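Side-chain contacts in mRNA-binding protein PUF3 (Saccharomyces cerevisiae, PDB 3K49), which binds the 3'-UTRs of mRNAs for mitochondrial proteins, promoting deadenylation and decay of COX17 mRNA and localizing such messages near mitochondria: residues I82-F85 with F86-S90; A252-V255 with V256-K260. All coordinates share one frame; numbering follows the deposited sequence.

Contact 1. Residues I82-F85 with F86-S90; sequences IQKF and FEFGS. With nucleotides of chain B.
Lys84 runs alongside Glu87 and Phe88, one turn further on in helix 79-88, the helix with which the second Pumilio repeat of this PUF domain reads RNA. Bends at chi2 (-68°) and chi4 keep the lysine chain against its neighbours: CD of Lys84 comes to 3.5 Å from CE1 of Phe88, at the edge of the ring and in its plane, while CG of Glu87 lies over one face of the same ring, near the rim. The ammonium end makes a long salt bridge, Lys84 NZ to Glu87 OE2 at 3.9 Å; Glu87 OE2 also makes a salt bridge to Lys120 NZ of helix 114-124, its stronger partner.

Phe85 and Phe86 also pack against neighbouring helices. The ring of Phe85 meets that of Phe62 edge-to-face and lies against Leu50 and Leu97. Phe86 sets its CB 3.5 Å from Gln83 O and approaches Ile82 obliquely, its CD1 being 3.7 Å from Ile82 O, and reaches Leu97, Val98 and Ala121.

On the RNA side, the extended Gln83 chain donates from NE2 to O4 of U9 of chain B (3.0 Å, nearly straight at 173°). Replacing Gln83 by alanine removes the amide, and the uracil O4 would probably lose this donor, weakening recognition of the base. In the backbone of the same turn, Phe88 N bonds to Lys84 O at 2.7 Å.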
# COMPACT_ATOMS: atom_id res chain seq x y z
N ILE A 82 9.13 -4.34 24.24
CA ILE A 82 9.43 -2.92 24.12
C ILE A 82 8.24 -2.14 23.54
O ILE A 82 7.88 -1.08 24.05
CB ILE A 82 10.70 -2.69 23.30
CG1 ILE A 82 11.81 -3.54 23.88
CG2 ILE A 82 11.08 -1.22 23.37
CD1 ILE A 82 11.89 -3.41 25.39
N GLN A 83 7.62 -2.69 22.50
CA GLN A 83 6.44 -2.07 21.91
C GLN A 83 5.32 -1.89 22.92
O GLN A 83 4.62 -0.86 22.91
CB GLN A 83 5.93 -2.92 20.75
CG GLN A 83 6.90 -3.03 19.58
CD GLN A 83 6.28 -3.76 18.39
OE1 GLN A 83 5.18 -3.40 17.91
NE2 GLN A 83 6.95 -4.80 17.94
N LYS A 84 5.13 -2.89 23.79
CA LYS A 84 4.04 -2.80 24.77
C LYS A 84 4.30 -1.68 25.75
O LYS A 84 3.38 -1.11 26.30
CB LYS A 84 3.78 -4.11 25.51
CG LYS A 84 3.12 -5.19 24.69
CD LYS A 84 1.71 -4.83 24.34
CE LYS A 84 1.28 -5.59 23.11
NZ LYS A 84 2.36 -5.58 22.07
N PHE A 85 5.56 -1.36 25.98
CA PHE A 85 5.82 -0.22 26.85
C PHE A 85 5.46 1.12 26.20
O PHE A 85 5.18 2.09 26.92
CB PHE A 85 7.25 -0.26 27.41
CG PHE A 85 7.36 -1.11 28.65
CD1 PHE A 85 7.97 -2.36 28.60
CD2 PHE A 85 6.82 -0.67 29.86
CE1 PHE A 85 8.05 -3.16 29.74
CE2 PHE A 85 6.90 -1.46 31.00
CZ PHE A 85 7.52 -2.71 30.94
N PHE A 86 5.47 1.19 24.87
CA PHE A 86 4.98 2.41 24.20
C PHE A 86 3.44 2.46 24.22
O PHE A 86 2.84 3.52 24.34
CB PHE A 86 5.52 2.55 22.76
CG PHE A 86 6.95 3.04 22.69
CD1 PHE A 86 7.98 2.18 22.30
CD2 PHE A 86 7.26 4.36 23.03
CE1 PHE A 86 9.29 2.64 22.23
CE2 PHE A 86 8.57 4.82 22.97
CZ PHE A 86 9.59 3.97 22.57
N GLU A 87 2.82 1.30 24.11
CA GLU A 87 1.38 1.18 24.15
C GLU A 87 0.77 1.32 25.57
O GLU A 87 -0.25 2.00 25.78
CB GLU A 87 1.00 -0.17 23.54
CG GLU A 87 -0.48 -0.39 23.29
CD GLU A 87 -0.73 -1.63 22.44
OE1 GLU A 87 -1.91 -1.90 22.11
OE2 GLU A 87 0.24 -2.34 22.11
N PHE A 88 1.40 0.69 26.56
CA PHE A 88 0.81 0.64 27.91
C PHE A 88 1.67 1.36 28.93
O PHE A 88 1.36 1.34 30.11
CB PHE A 88 0.56 -0.81 28.34
CG PHE A 88 -0.45 -1.50 27.49
CD1 PHE A 88 -0.07 -2.43 26.53
CD2 PHE A 88 -1.80 -1.17 27.59
CE1 PHE A 88 -1.01 -3.03 25.71
CE2 PHE A 88 -2.75 -1.77 26.78
CZ PHE A 88 -2.35 -2.70 25.83
N GLY A 89 2.75 1.99 28.46
CA GLY A 89 3.70 2.62 29.35
C GLY A 89 3.27 4.00 29.81
O GLY A 89 2.36 4.60 29.23
N SER A 90 3.93 4.49 30.86
CA SER A 90 3.76 5.86 31.32
C SER A 90 4.66 6.83 30.55
O SER A 90 5.68 6.43 29.98
CB SER A 90 4.09 5.95 32.81
OG SER A 90 5.45 5.66 33.03
P U B 9 8.55 -10.59 7.08
OP1 U B 9 9.28 -11.89 7.10
OP2 U B 9 7.29 -10.46 6.32
O5' U B 9 8.25 -10.17 8.58
C5' U B 9 7.50 -11.03 9.43
C4' U B 9 8.19 -11.13 10.76
O4' U B 9 8.16 -9.85 11.40
C3' U B 9 7.56 -12.04 11.80
O3' U B 9 8.02 -13.35 11.56
C2' U B 9 8.15 -11.49 13.11
O2' U B 9 9.34 -12.17 13.47
C1' U B 9 8.45 -10.02 12.77
N1 U B 9 7.70 -9.01 13.54
C2 U B 9 8.18 -8.63 14.76
O2 U B 9 9.22 -9.08 15.23
N3 U B 9 7.43 -7.68 15.42
C4 U B 9 6.26 -7.10 14.97
O4 U B 9 5.65 -6.31 15.68
C5 U B 9 5.83 -7.54 13.67
C6 U B 9 6.54 -8.46 13.03

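Contact 2. Residues A252-V255 with V256-K260; sequences ANNV and VEYSK
Val255 O is gripped twice by Ser259, whose hydroxyl OG donates to it at 2.7 Å and whose backbone N does so at 3.1 Å. The two donors arrive from opposite faces of the carbonyl plane. A chi1 of -63° sets OG of Ser259 beside its own backbone N, where it can reach the carbonyl of the preceding turn. In this way a hydroxyl on a buried serine finds its acceptor within its own helix.

This is the start of helix 255-259, a short helix of the seventh Pumilio repeat, before which Asn254 occupies the N-cap position although its side chain makes no capping bond. Its amide instead turns back, ND2 donating to Thr250 O at the end of helix 238-252. The Asn254 carbonyl, by contrast, accepts a bond from the helix: Asn254 O takes Tyr258 N at 3.1 Å.

CB of Asn254 lies over the centre of one face of the Tyr258 ring, 3.5 Å from the ring centroid, a CH-pi contact only 14° off the ring normal. The amide continues across the phenol end, its plane 28° from that of the ring, while Tyr258 also packs against Ile217 and Val268.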
# COMPACT_ATOMS: atom_id res chain seq x y z
N ALA A 252 -6.98 6.11 -23.57
CA ALA A 252 -7.84 6.17 -24.74
C ALA A 252 -7.06 5.77 -26.00
O ALA A 252 -7.49 4.91 -26.77
CB ALA A 252 -8.43 7.56 -24.88
N ASN A 253 -5.90 6.38 -26.21
CA ASN A 253 -5.09 6.11 -27.39
C ASN A 253 -4.59 4.66 -27.51
O ASN A 253 -4.10 4.24 -28.57
CB ASN A 253 -3.89 7.06 -27.45
CG ASN A 253 -4.30 8.51 -27.52
OD1 ASN A 253 -5.35 8.85 -28.08
ND2 ASN A 253 -3.47 9.39 -26.94
N ASN A 254 -4.73 3.88 -26.44
CA ASN A 254 -4.15 2.53 -26.42
C ASN A 254 -5.08 1.49 -25.83
O ASN A 254 -4.62 0.43 -25.38
CB ASN A 254 -2.85 2.54 -25.62
CG ASN A 254 -1.79 3.39 -26.26
OD1 ASN A 254 -1.07 2.92 -27.15
ND2 ASN A 254 -1.69 4.65 -25.84
N VAL A 255 -6.37 1.78 -25.83
CA VAL A 255 -7.31 0.99 -25.06
C VAL A 255 -7.10 -0.50 -25.19
O VAL A 255 -7.08 -1.23 -24.20
CB VAL A 255 -8.75 1.28 -25.45
CG1 VAL A 255 -9.67 0.38 -24.65
CG2 VAL A 255 -9.07 2.74 -25.21
N VAL A 256 -6.97 -0.95 -26.43
CA VAL A 256 -6.91 -2.38 -26.66
C VAL A 256 -5.60 -3.02 -26.18
O VAL A 256 -5.64 -4.07 -25.54
CB VAL A 256 -7.19 -2.73 -28.14
CG1 VAL A 256 -6.89 -4.20 -28.42
CG2 VAL A 256 -8.63 -2.40 -28.46
N GLU A 257 -4.46 -2.40 -26.48
CA GLU A 257 -3.17 -2.99 -26.12
C GLU A 257 -2.98 -3.05 -24.61
O GLU A 257 -2.49 -4.04 -24.07
CB GLU A 257 -2.00 -2.23 -26.75
CG GLU A 257 -0.67 -3.00 -26.64
CD GLU A 257 0.52 -2.12 -26.28
OE1 GLU A 257 0.72 -1.08 -26.95
OE2 GLU A 257 1.27 -2.47 -25.32
N TYR A 258 -3.35 -1.98 -23.92
CA TYR A 258 -3.31 -1.97 -22.46
C TYR A 258 -4.21 -3.04 -21.86
O TYR A 258 -3.80 -3.77 -20.95
CB TYR A 258 -3.68 -0.60 -21.91
CG TYR A 258 -2.65 0.47 -22.19
CD1 TYR A 258 -2.96 1.80 -22.00
CD2 TYR A 258 -1.37 0.15 -22.63
CE1 TYR A 258 -2.03 2.79 -22.24
CE2 TYR A 258 -0.42 1.14 -22.86
CZ TYR A 258 -0.77 2.46 -22.67
OH TYR A 258 0.12 3.49 -22.90
N SER A 259 -5.43 -3.15 -22.38
CA SER A 259 -6.37 -4.15 -21.90
C SER A 259 -5.80 -5.56 -21.97
O SER A 259 -6.21 -6.45 -21.22
CB SER A 259 -7.69 -4.08 -22.67
OG SER A 259 -8.32 -2.83 -22.48
N LYS A 260 -4.85 -5.78 -22.87
CA LYS A 260 -4.27 -7.10 -23.07
C LYS A 260 -2.95 -7.23 -22.31
O LYS A 260 -2.25 -8.24 -22.42
CB LYS A 260 -4.05 -7.35 -24.57
CG LYS A 260 -5.34 -7.41 -25.38
CD LYS A 260 -5.07 -7.48 -26.88
CE LYS A 260 -4.33 -8.75 -27.25
NZ LYS A 260 -4.04 -8.83 -28.70

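Contact 1 comes first along the chain and contact 2 much later, on helix 79-88 of the second Pumilio repeat and at the start of helix 255-259 of the seventh. Their centres lie 52 Å apart, on opposite sides of the centre of the chain, and their nearest atoms remain about 40 Å apart, so neither touches the other. Both belong to one all-helical PUM-HD, an arc of stacked repeats along which RNA is bound. Contact 1 bonds a uracil directly, whereas contact 2, about 6 Å from the nucleic acid at its nearest atom, joins its repeat to helices of the repeats on either side. One contact thus lies at a base-reading position, the other in the packing between repeats.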